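Local coordinates for protein GTN Reductase (Agrobacterium tumefaciens, PDB 4JIC) that binds flavin mononucleotide and, as an Old Yellow Enzyme homologue, probably uses it to reduce nitrate esters such as glycerol trinitrate and activated carbon-carbon double bonds, at residues 56-61 with 154-159; 96-101 with 175-180; 179-184 with 228-233. One frame throughout, in Å; residues are numbered along the deposited sequence.

Overall arrangement
Eight parallel strands close into a TIM barrel, and the three contacts follow one another round its wall. From the N terminus, strand 50-57 runs into the loop 58-61, which contact 1 ties to helix 150-169. Strand 94-99 lies inside the loop so closed and pairs with strand 174-178 beyond it, closing a loop of 73 residues, so contacts 1 and 2 cross. They also touch in space, through a probable hydrogen bond from T56 N to Q97 O. Contact 3 starts at A179 and A180, where contact 2 ends, and joins the turn after strand 174-178 to strand 227-231, closing one of 43. Contacts 2 and 3 both reach the flavin; contact 1 lies farther out.

Contact 1 of 3, residues 56-61 with 154-159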
loop_
_atom_site.group_PDB
_atom_site.type_symbol
_atom_site.label_atom_id
_atom_site.label_comp_id
_atom_site.label_asym_id
_atom_site.label_seq_id
_atom_site.Cartn_x
_atom_site.Cartn_y
_atom_site.Cartn_z
ATOM N N THR A 56 -2.333 -5.345 -4.330
ATOM C CA THR A 56 -2.406 -6.474 -5.251
ATOM C C THR A 56 -1.675 -7.668 -4.652
ATOM O O THR A 56 -0.458 -7.677 -4.511
ATOM C CB THR A 56 -1.898 -6.105 -6.677
ATOM O OG1 THR A 56 -2.073 -7.219 -7.560
ATOM C CG2 THR A 56 -0.438 -5.688 -6.663
ATOM N N PRO A 57 -2.440 -8.693 -4.274
ATOM C CA PRO A 57 -1.798 -9.782 -3.531
ATOM C C PRO A 57 -0.795 -10.639 -4.295
ATOM O O PRO A 57 -0.937 -10.905 -5.497
ATOM C CB PRO A 57 -2.990 -10.619 -3.055
ATOM C CG PRO A 57 -4.094 -9.584 -2.899
ATOM C CD PRO A 57 -3.905 -8.724 -4.137
ATOM N N ILE A 58 0.218 -11.077 -3.551
ATOM C CA ILE A 58 1.279 -11.934 -4.066
ATOM C C ILE A 58 0.826 -13.382 -4.259
ATOM O O ILE A 58 1.507 -14.177 -4.918
ATOM C CB ILE A 58 2.487 -11.918 -3.107
ATOM C CG1 ILE A 58 2.092 -12.484 -1.739
ATOM C CG2 ILE A 58 3.037 -10.500 -2.957
ATOM C CD1 ILE A 58 3.230 -12.444 -0.719
ATOM N N SER A 59 -0.330 -13.718 -3.693
ATOM C CA SER A 59 -0.823 -15.084 -3.712
ATOM C C SER A 59 -2.292 -15.062 -3.325
ATOM O O SER A 59 -2.772 -14.064 -2.797
ATOM C CB SER A 59 -0.064 -15.909 -2.677
ATOM O OG SER A 59 -0.365 -15.433 -1.375
ATOM N N GLN A 60 -2.996 -16.168 -3.549
ATOM C CA GLN A 60 -4.389 -16.238 -3.131
ATOM C C GLN A 60 -4.467 -16.204 -1.611
ATOM O O GLN A 60 -5.368 -15.604 -1.031
ATOM C CB GLN A 60 -5.060 -17.499 -3.673
ATOM C CG GLN A 60 -6.555 -17.518 -3.430
ATOM C CD GLN A 60 -7.182 -18.822 -3.842
ATOM O OE1 GLN A 60 -6.609 -19.585 -4.625
ATOM N NE2 GLN A 60 -8.370 -19.093 -3.315
ATOM N N GLN A 61 -3.495 -16.828 -0.961
ATOM C CA GLN A 61 -3.429 -16.802 0.501
ATOM C C GLN A 61 -3.376 -15.356 1.005
ATOM O O GLN A 61 -3.944 -15.013 2.054
ATOM C CB GLN A 61 -2.194 -17.581 0.947
ATOM C CG GLN A 61 -1.987 -17.645 2.454
ATOM C CD GLN A 61 -0.550 -17.981 2.801
ATOM O OE1 GLN A 61 0.346 -17.170 2.596
ATOM N NE2 GLN A 61 -0.321 -19.194 3.299
ATOM N N GLY A 154 8.748 -19.120 5.324
ATOM C CA GLY A 154 9.635 -19.279 4.184
ATOM C C GLY A 154 8.875 -19.295 2.868
ATOM O O GLY A 154 9.314 -18.707 1.871
ATOM N N LEU A 155 7.722 -19.956 2.862
ATOM C CA LEU A 155 6.892 -20.011 1.666
ATOM C C LEU A 155 6.367 -18.624 1.300
ATOM O O LEU A 155 6.298 -18.281 0.125
ATOM C CB LEU A 155 5.732 -20.992 1.844
ATOM C CG LEU A 155 6.162 -22.448 2.030
ATOM C CD1 LEU A 155 4.946 -23.330 2.291
ATOM C CD2 LEU A 155 6.937 -22.936 0.815
ATOM N N ILE A 156 6.006 -17.829 2.303
ATOM C CA ILE A 156 5.528 -16.478 2.022
ATOM C C ILE A 156 6.641 -15.592 1.450
ATOM O O ILE A 156 6.415 -14.812 0.523
ATOM C CB ILE A 156 4.877 -15.837 3.255
ATOM C CG1 ILE A 156 3.604 -16.617 3.592
ATOM C CG2 ILE A 156 4.573 -14.369 2.993
ATOM C CD1 ILE A 156 2.876 -16.153 4.851
ATOM N N LEU A 157 7.847 -15.719 1.996
ATOM C CA LEU A 157 8.970 -14.963 1.459
ATOM C C LEU A 157 9.176 -15.297 -0.017
ATOM O O LEU A 157 9.409 -14.404 -0.831
ATOM C CB LEU A 157 10.246 -15.223 2.262
ATOM C CG LEU A 157 10.225 -14.640 3.679
ATOM C CD1 LEU A 157 11.494 -15.000 4.418
ATOM C CD2 LEU A 157 10.077 -13.128 3.629
ATOM N N GLU A 158 9.070 -16.576 -0.365
ATOM C CA GLU A 158 9.170 -16.967 -1.770
ATOM C C GLU A 158 8.042 -16.354 -2.607
ATOM O O GLU A 158 8.259 -15.975 -3.753
ATOM C CB GLU A 158 9.197 -18.490 -1.917
ATOM C CG GLU A 158 9.577 -18.969 -3.307
ATOM C CD GLU A 158 10.935 -18.458 -3.770
ATOM O OE1 GLU A 158 11.850 -18.308 -2.938
ATOM O OE2 GLU A 158 11.082 -18.217 -4.984
ATOM N N ASP A 159 6.839 -16.280 -2.045
ATOM C CA ASP A 159 5.731 -15.611 -2.723
ATOM C C ASP A 159 6.013 -14.124 -2.950
ATOM O O ASP A 159 5.601 -13.563 -3.977
ATOM C CB ASP A 159 4.417 -15.793 -1.955
ATOM C CG ASP A 159 3.908 -17.222 -1.998
ATOM O OD1 ASP A 159 4.254 -17.951 -2.951
ATOM O OD2 ASP A 159 3.154 -17.604 -1.072
HETATM O O HOH W 1 3.622 -14.339 -6.577
HETATM O O HOH W 2 1.508 -16.005 0.412
#
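This is a small loop-to-helix contact, part apolar and part bridged by water, where the chain leaves barrel strand 50-57 and meets helix 150-169. I58 supplies the apolar half. With CG1 between the backbone N and the carbonyl carbon (chi1 62°), its side chain crosses that of D159 at about a right angle and CD1 is carried to 3.8 Å from D159 CB. The same methyl reaches I156 more loosely, its CD1 4.4 Å from I156 CG2. Q61, extended from an anti first torsion, brings OE1 to 3.5 Å from I156 CG1.

No direct hydrogen bond joins the segments; one water does most of the polar work. It accepts from S59 OG at 2.7 Å and donates to Q61 OE1 and to D159 OD2, also at 2.7 Å each, so the carboxylate is linked to the loop by water. A second water donates to I58 O and, weakly, to D159 O.

S59 OG is also bonded to G62 N, and Q61 OE1 to H100 NE2 just past strand 94-99. On the barrel side I58 packs on I98 of that strand, while I156 reaches F210 of helix 209-222, which places the contact between the sheet and its outer helices.

Contact 2 of 3, residues 96-101 with 175-180; sequences AQIWHV and VEIHAA. With FMN (flavin mononucleotide), chain D.
Q97 and H178 stack across two neighbouring parallel strands of the TIM barrel, beside the pyrimidine end of the flavin. The axes of the segments 96-99 and 175-178 come within 4.5 Å, with A96, Q97 and I98 in register with V175, E176 and I177. The ladder includes E176 N to A96 O at 2.9 Å and a bond from H178 N to I98 O.

The packing is tight on the side of Q97 and H178. With CG anti to the backbone N (chi1 -169°), Q97 extends so that its amide lies over one face of the imidazole, the planes 24° apart and Q97 CD 3.3 Å from H178 CD2. W99 lies alongside H178 in an offset stack, its five-membered ring centroid 4.4 Å from that of H178. A180 N approaches H178 ND1 in the ring plane at 3.3 Å. The other side of the sheet is looser: I98 CD1 is 4.2 Å from I177 CG1, and A96 CB 4.4 Å from V175 CG1. Past the strand ends the backbones part, and two waters lie within hydrogen-bonding distance of H178 O, one also of I98 O and the other of H100 O.

The amide of Q97 reads the flavin edge with both ends. Its OE1 accepts from FMN N3, and NE2 donates almost straight to FMN O2 (177°). NE2 also gives a bond to the anti lone pair of E176 OE2, whose other oxygen pairs with H265. Such a carboxylate probably fixes which way the amide is flipped, presenting an acceptor to N3 and a donor to O2.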
loop_
_atom_site.group_PDB
_atom_site.type_symbol
_atom_site.label_atom_id
_atom_site.label_comp_id
_atom_site.label_asym_id
_atom_site.label_seq_id
_atom_site.Cartn_x
_atom_site.Cartn_y
_atom_site.Cartn_z
ATOM N N ALA A 96 3.519 -1.460 -8.276
ATOM C CA ALA A 96 2.522 -2.391 -7.753
ATOM C C ALA A 96 2.625 -2.458 -6.239
ATOM O O ALA A 96 3.710 -2.702 -5.706
ATOM C CB ALA A 96 2.749 -3.769 -8.341
ATOM N N GLN A 97 1.501 -2.262 -5.548
ATOM C CA GLN A 97 1.508 -2.405 -4.095
ATOM C C GLN A 97 1.329 -3.869 -3.754
ATOM O O GLN A 97 0.212 -4.375 -3.673
ATOM C CB GLN A 97 0.420 -1.594 -3.408
ATOM C CG GLN A 97 0.668 -1.580 -1.906
ATOM C CD GLN A 97 -0.458 -0.996 -1.100
ATOM O OE1 GLN A 97 -1.616 -1.374 -1.263
ATOM N NE2 GLN A 97 -0.117 -0.097 -0.185
ATOM N N ILE A 98 2.442 -4.559 -3.585
ATOM C CA ILE A 98 2.371 -6.005 -3.397
ATOM C C ILE A 98 1.919 -6.330 -1.977
ATOM O O ILE A 98 2.459 -5.808 -1.002
ATOM C CB ILE A 98 3.668 -6.719 -3.825
ATOM C CG1 ILE A 98 4.881 -6.265 -3.000
ATOM C CG2 ILE A 98 3.923 -6.467 -5.309
ATOM C CD1 ILE A 98 6.176 -7.014 -3.372
ATOM N N TRP A 99 0.911 -7.191 -1.875
ATOM C CA TRP A 99 0.096 -7.252 -0.669
ATOM C C TRP A 99 -0.009 -8.657 -0.111
ATOM O O TRP A 99 -0.110 -9.630 -0.862
ATOM C CB TRP A 99 -1.307 -6.796 -1.046
ATOM C CG TRP A 99 -2.241 -6.361 0.047
ATOM C CD1 TRP A 99 -1.962 -6.117 1.374
ATOM C CD2 TRP A 99 -3.625 -6.062 -0.136
ATOM N NE1 TRP A 99 -3.118 -5.704 2.020
ATOM C CE2 TRP A 99 -4.148 -5.673 1.113
ATOM C CE3 TRP A 99 -4.486 -6.125 -1.239
ATOM C CZ2 TRP A 99 -5.485 -5.310 1.274
ATOM C CZ3 TRP A 99 -5.802 -5.770 -1.082
ATOM C CH2 TRP A 99 -6.295 -5.370 0.168
ATOM N N HIS A 100 0.016 -8.759 1.216
ATOM C CA HIS A 100 -0.488 -9.943 1.907
ATOM C C HIS A 100 -1.310 -9.460 3.103
ATOM O O HIS A 100 -0.798 -8.723 3.951
ATOM C CB HIS A 100 0.657 -10.842 2.373
ATOM C CG HIS A 100 0.222 -12.233 2.726
ATOM N ND1 HIS A 100 -0.763 -12.491 3.657
ATOM C CD2 HIS A 100 0.639 -13.440 2.272
ATOM C CE1 HIS A 100 -0.929 -13.798 3.766
ATOM N NE2 HIS A 100 -0.087 -14.397 2.940
ATOM N N VAL A 101 -2.576 -9.866 3.157
ATOM C CA VAL A 101 -3.500 -9.396 4.192
ATOM C C VAL A 101 -3.348 -10.065 5.557
ATOM O O VAL A 101 -3.883 -9.566 6.537
ATOM C CB VAL A 101 -4.983 -9.566 3.771
ATOM C CG1 VAL A 101 -5.293 -8.716 2.540
ATOM C CG2 VAL A 101 -5.303 -11.043 3.521
ATOM N N VAL A 175 7.902 -1.695 -7.049
ATOM C CA VAL A 175 6.820 -2.118 -6.166
ATOM C C VAL A 175 6.844 -1.320 -4.885
ATOM O O VAL A 175 7.885 -0.812 -4.477
ATOM C CB VAL A 175 6.919 -3.613 -5.758
ATOM C CG1 VAL A 175 6.902 -4.516 -6.976
ATOM C CG2 VAL A 175 8.169 -3.856 -4.921
ATOM N N GLU A 176 5.677 -1.212 -4.261
ATOM C CA GLU A 176 5.563 -0.740 -2.889
ATOM C C GLU A 176 5.140 -1.919 -2.052
ATOM O O GLU A 176 4.081 -2.503 -2.276
ATOM C CB GLU A 176 4.506 0.360 -2.771
ATOM C CG GLU A 176 4.208 0.774 -1.326
ATOM C CD GLU A 176 3.275 1.965 -1.251
ATOM O OE1 GLU A 176 3.702 3.084 -1.599
ATOM O OE2 GLU A 176 2.103 1.780 -0.853
ATOM N N ILE A 177 5.982 -2.303 -1.101
ATOM C CA ILE A 177 5.614 -3.383 -0.207
ATOM C C ILE A 177 4.550 -2.860 0.742
ATOM O O ILE A 177 4.762 -1.876 1.438
ATOM C CB ILE A 177 6.830 -3.854 0.584
ATOM C CG1 ILE A 177 7.825 -4.523 -0.367
ATOM C CG2 ILE A 177 6.399 -4.811 1.682
ATOM C CD1 ILE A 177 9.257 -4.587 0.178
ATOM N N HIS A 178 3.389 -3.501 0.751
ATOM C CA HIS A 178 2.340 -3.112 1.689
ATOM C C HIS A 178 2.692 -3.587 3.102
ATOM O O HIS A 178 2.515 -4.755 3.435
ATOM C CB HIS A 178 0.992 -3.680 1.245
ATOM C CG HIS A 178 -0.178 -2.990 1.864
ATOM N ND1 HIS A 178 -0.086 -2.287 3.047
ATOM C CD2 HIS A 178 -1.463 -2.874 1.453
ATOM C CE1 HIS A 178 -1.271 -1.773 3.340
ATOM N NE2 HIS A 178 -2.125 -2.124 2.393
ATOM N N ALA A 179 3.220 -2.683 3.921
ATOM C CA ALA A 179 3.578 -3.033 5.289
ATOM C C ALA A 179 2.780 -2.187 6.265
ATOM O O ALA A 179 3.244 -1.874 7.369
ATOM C CB ALA A 179 5.083 -2.853 5.513
ATOM N N ALA A 180 1.567 -1.835 5.856
ATOM C CA ALA A 180 0.740 -0.913 6.623
ATOM C C ALA A 180 -0.655 -1.463 6.911
ATOM O O ALA A 180 -0.975 -2.610 6.562
ATOM C CB ALA A 180 0.629 0.419 5.881
HETATM N N1 FMN D . -4.224 1.936 1.508
HETATM C C2 FMN D . -3.335 0.988 1.061
HETATM O O2 FMN D . -2.195 0.965 1.535
HETATM N N3 FMN D . -3.722 0.059 0.107
HETATM C C4 FMN D . -5.017 -0.006 -0.340
HETATM O O4 FMN D . -5.323 -0.860 -1.189
HETATM C C4A FMN D . -5.931 0.942 0.132
HETATM N N5 FMN D . -7.248 0.903 -0.290
HETATM C C5A FMN D . -8.031 2.011 -0.040
HETATM C C6 FMN D . -9.273 2.107 -0.673
HETATM C C7 FMN D . -10.095 3.208 -0.473
HETATM C C7M FMN D . -11.416 3.305 -1.188
HETATM C C8 FMN D . -9.655 4.235 0.353
HETATM C C8M FMN D . -10.501 5.474 0.524
HETATM C C9 FMN D . -8.405 4.153 0.964
HETATM C C9A FMN D . -7.589 3.038 0.785
HETATM N N10 FMN D . -6.354 2.950 1.423
HETATM C C10 FMN D . -5.521 1.916 1.049
HETATM C "C1'" FMN D . -5.779 4.141 2.137
HETATM C "C2'" FMN D . -5.360 5.255 1.174
HETATM O "O2'" FMN D . -4.215 4.869 0.428
HETATM C "C3'" FMN D . -5.010 6.534 1.930
HETATM O "O3'" FMN D . -4.045 6.234 2.921
HETATM C "C4'" FMN D . -6.231 7.169 2.592
HETATM O "O4'" FMN D . -7.256 7.362 1.646
HETATM C "C5'" FMN D . -5.918 8.522 3.234
HETATM O "O5'" FMN D . -5.435 9.440 2.270
HETATM P P FMN D . -6.378 10.652 1.756
HETATM O O1P FMN D . -7.631 10.000 1.236
HETATM O O2P FMN D . -6.676 11.528 2.949
HETATM O O3P FMN D . -5.626 11.391 0.690
HETATM O O HOH W 3 2.548 -6.816 1.640
HETATM O O HOH W 4 1.306 -6.878 4.730
#

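Contact 3 of 3, residues 179-184 with 228-233; sequences AANGYL and GIRLSP. With FMN (flavin mononucleotide), chain D.
A179 and A180, where the chain leaves strand 174-178 of the TIM barrel, lie against the neighbouring strand 228-231 and the S232 that follows it. The last backbone tie between them is weak, A179 N to R230 O at 3.1 Å with an N-H...O angle of only 129°. A179 CB meets I229 CG1 at 3.7 Å and L231 CD2 at 4.0 Å, so it packs against two aliphatic chains of the strand. Farther along, the join becomes polar: a water donates to A179 O and accepts from S232 N, and S232 OG accepts directly from N181 N at 2.8 Å, a nearly straight bond of 166°.

From A180 to Y183 the chain makes a type I' turn, leading into helix 184-189 with Y183 at its N-cap. The turn sets N181 beside the flavin, ND2 3.3 Å from FMN N1, while its OD1 is held by T271. In the second shell E186 bonds to both S232 OG and G182 N, linking the turn to the strand end.

R230, with CG anti to the backbone N (chi1 -163°), extends to the cofactor and bends at chi3. Its NH2 takes O3' at 3.1 Å and, weakly, O2'. A positive group beside N1 and O2 would probably stabilise negative charge at the N1-C2=O2 locus of the reduced flavin. R230 NH1 donates to O2' and to FMN O2, which lies at the guanidinium edge, 2.8 Å from NH1.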
loop_
_atom_site.group_PDB
_atom_site.type_symbol
_atom_site.label_atom_id
_atom_site.label_comp_id
_atom_site.label_asym_id
_atom_site.label_seq_id
_atom_site.Cartn_x
_atom_site.Cartn_y
_atom_site.Cartn_z
ATOM N N ALA A 179 3.220 -2.683 3.921
ATOM C CA ALA A 179 3.578 -3.033 5.289
ATOM C C ALA A 179 2.780 -2.187 6.265
ATOM O O ALA A 179 3.244 -1.874 7.369
ATOM C CB ALA A 179 5.083 -2.853 5.513
ATOM N N ALA A 180 1.567 -1.835 5.856
ATOM C CA ALA A 180 0.740 -0.913 6.623
ATOM C C ALA A 180 -0.655 -1.463 6.911
ATOM O O ALA A 180 -0.975 -2.610 6.562
ATOM C CB ALA A 180 0.629 0.419 5.881
ATOM N N ASN A 181 -1.463 -0.617 7.552
ATOM C CA ASN A 181 -2.903 -0.814 7.737
ATOM C C ASN A 181 -3.315 -2.164 8.315
ATOM O O ASN A 181 -4.337 -2.734 7.929
ATOM C CB ASN A 181 -3.655 -0.503 6.437
ATOM C CG ASN A 181 -3.426 0.919 5.976
ATOM O OD1 ASN A 181 -3.148 1.798 6.792
ATOM N ND2 ASN A 181 -3.537 1.160 4.668
ATOM N N GLY A 182 -2.508 -2.684 9.238
ATOM C CA GLY A 182 -2.879 -3.874 9.980
ATOM C C GLY A 182 -2.822 -5.170 9.191
ATOM O O GLY A 182 -3.406 -6.165 9.610
ATOM N N TYR A 183 -2.112 -5.181 8.065
ATOM C CA TYR A 183 -2.021 -6.411 7.274
ATOM C C TYR A 183 -0.845 -7.280 7.722
ATOM O O TYR A 183 -0.322 -7.075 8.813
ATOM C CB TYR A 183 -2.067 -6.116 5.762
ATOM C CG TYR A 183 -3.431 -5.552 5.386
ATOM C CD1 TYR A 183 -4.577 -6.349 5.465
ATOM C CD2 TYR A 183 -3.581 -4.221 5.021
ATOM C CE1 TYR A 183 -5.829 -5.836 5.146
ATOM C CE2 TYR A 183 -4.837 -3.697 4.702
ATOM C CZ TYR A 183 -5.946 -4.510 4.762
ATOM O OH TYR A 183 -7.184 -3.988 4.455
ATOM N N LEU A 184 -0.469 -8.280 6.936
ATOM C CA LEU A 184 0.421 -9.317 7.465
ATOM C C LEU A 184 1.706 -8.779 8.091
ATOM O O LEU A 184 2.083 -9.167 9.198
ATOM C CB LEU A 184 0.784 -10.337 6.385
ATOM C CG LEU A 184 1.701 -11.437 6.925
ATOM C CD1 LEU A 184 0.933 -12.333 7.907
ATOM C CD2 LEU A 184 2.300 -12.261 5.784
ATOM N N GLY A 228 10.048 0.117 -2.792
ATOM C CA GLY A 228 9.608 1.016 -1.740
ATOM C C GLY A 228 8.747 0.256 -0.749
ATOM O O GLY A 228 8.503 -0.941 -0.911
ATOM N N ILE A 229 8.268 0.951 0.277
ATOM C CA ILE A 229 7.496 0.297 1.322
ATOM C C ILE A 229 6.551 1.305 1.960
ATOM O O ILE A 229 6.908 2.475 2.096
ATOM C CB ILE A 229 8.435 -0.352 2.376
ATOM C CG1 ILE A 229 7.644 -1.073 3.464
ATOM C CG2 ILE A 229 9.374 0.682 2.999
ATOM C CD1 ILE A 229 8.541 -1.973 4.359
ATOM N N ARG A 230 5.346 0.856 2.315
ATOM C CA ARG A 230 4.382 1.718 2.993
ATOM C C ARG A 230 4.269 1.351 4.464
ATOM O O ARG A 230 4.127 0.181 4.815
ATOM C CB ARG A 230 2.992 1.641 2.357
ATOM C CG ARG A 230 2.124 2.826 2.791
ATOM C CD ARG A 230 0.757 2.829 2.127
ATOM N NE ARG A 230 0.300 4.200 1.890
ATOM C CZ ARG A 230 -0.975 4.572 1.810
ATOM N NH1 ARG A 230 -1.949 3.692 1.977
ATOM N NH2 ARG A 230 -1.272 5.845 1.570
ATOM N N LEU A 231 4.333 2.367 5.319
ATOM C CA LEU A 231 4.284 2.179 6.764
ATOM C C LEU A 231 3.209 3.068 7.365
ATOM O O LEU A 231 2.915 4.143 6.839
ATOM C CB LEU A 231 5.630 2.553 7.369
ATOM C CG LEU A 231 6.809 1.735 6.856
ATOM C CD1 LEU A 231 8.110 2.389 7.319
ATOM C CD2 LEU A 231 6.707 0.280 7.317
ATOM N N SER A 232 2.653 2.641 8.494
ATOM C CA SER A 232 1.569 3.378 9.146
ATOM C C SER A 232 1.670 3.187 10.651
ATOM O O SER A 232 0.996 2.331 11.227
ATOM C CB SER A 232 0.204 2.912 8.614
ATOM O OG SER A 232 0.061 1.496 8.684
ATOM N N PRO A 233 2.536 3.979 11.296
ATOM C CA PRO A 233 2.914 3.725 12.695
ATOM C C PRO A 233 1.747 3.659 13.685
ATOM O O PRO A 233 1.802 2.843 14.608
ATOM C CB PRO A 233 3.835 4.900 13.040
ATOM C CG PRO A 233 4.362 5.384 11.721
ATOM C CD PRO A 233 3.283 5.100 10.697
HETATM N N1 FMN D . -4.224 1.936 1.508
HETATM C C2 FMN D . -3.335 0.988 1.061
HETATM O O2 FMN D . -2.195 0.965 1.535
HETATM N N3 FMN D . -3.722 0.059 0.107
HETATM C C4 FMN D . -5.017 -0.006 -0.340
HETATM O O4 FMN D . -5.323 -0.860 -1.189
HETATM C C4A FMN D . -5.931 0.942 0.132
HETATM N N5 FMN D . -7.248 0.903 -0.290
HETATM C C5A FMN D . -8.031 2.011 -0.040
HETATM C C6 FMN D . -9.273 2.107 -0.673
HETATM C C7 FMN D . -10.095 3.208 -0.473
HETATM C C7M FMN D . -11.416 3.305 -1.188
HETATM C C8 FMN D . -9.655 4.235 0.353
HETATM C C8M FMN D . -10.501 5.474 0.524
HETATM C C9 FMN D . -8.405 4.153 0.964
HETATM C C9A FMN D . -7.589 3.038 0.785
HETATM N N10 FMN D . -6.354 2.950 1.423
HETATM C C10 FMN D . -5.521 1.916 1.049
HETATM C "C1'" FMN D . -5.779 4.141 2.137
HETATM C "C2'" FMN D . -5.360 5.255 1.174
HETATM O "O2'" FMN D . -4.215 4.869 0.428
HETATM C "C3'" FMN D . -5.010 6.534 1.930
HETATM O "O3'" FMN D . -4.045 6.234 2.921
HETATM C "C4'" FMN D . -6.231 7.169 2.592
HETATM O "O4'" FMN D . -7.256 7.362 1.646
HETATM C "C5'" FMN D . -5.918 8.522 3.234
HETATM O "O5'" FMN D . -5.435 9.440 2.270
HETATM P P FMN D . -6.378 10.652 1.756
HETATM O O1P FMN D . -7.631 10.000 1.236
HETATM O O2P FMN D . -6.676 11.528 2.949
HETATM O O3P FMN D . -5.626 11.391 0.690
HETATM O O HOH W 5 3.173 -0.042 9.354
#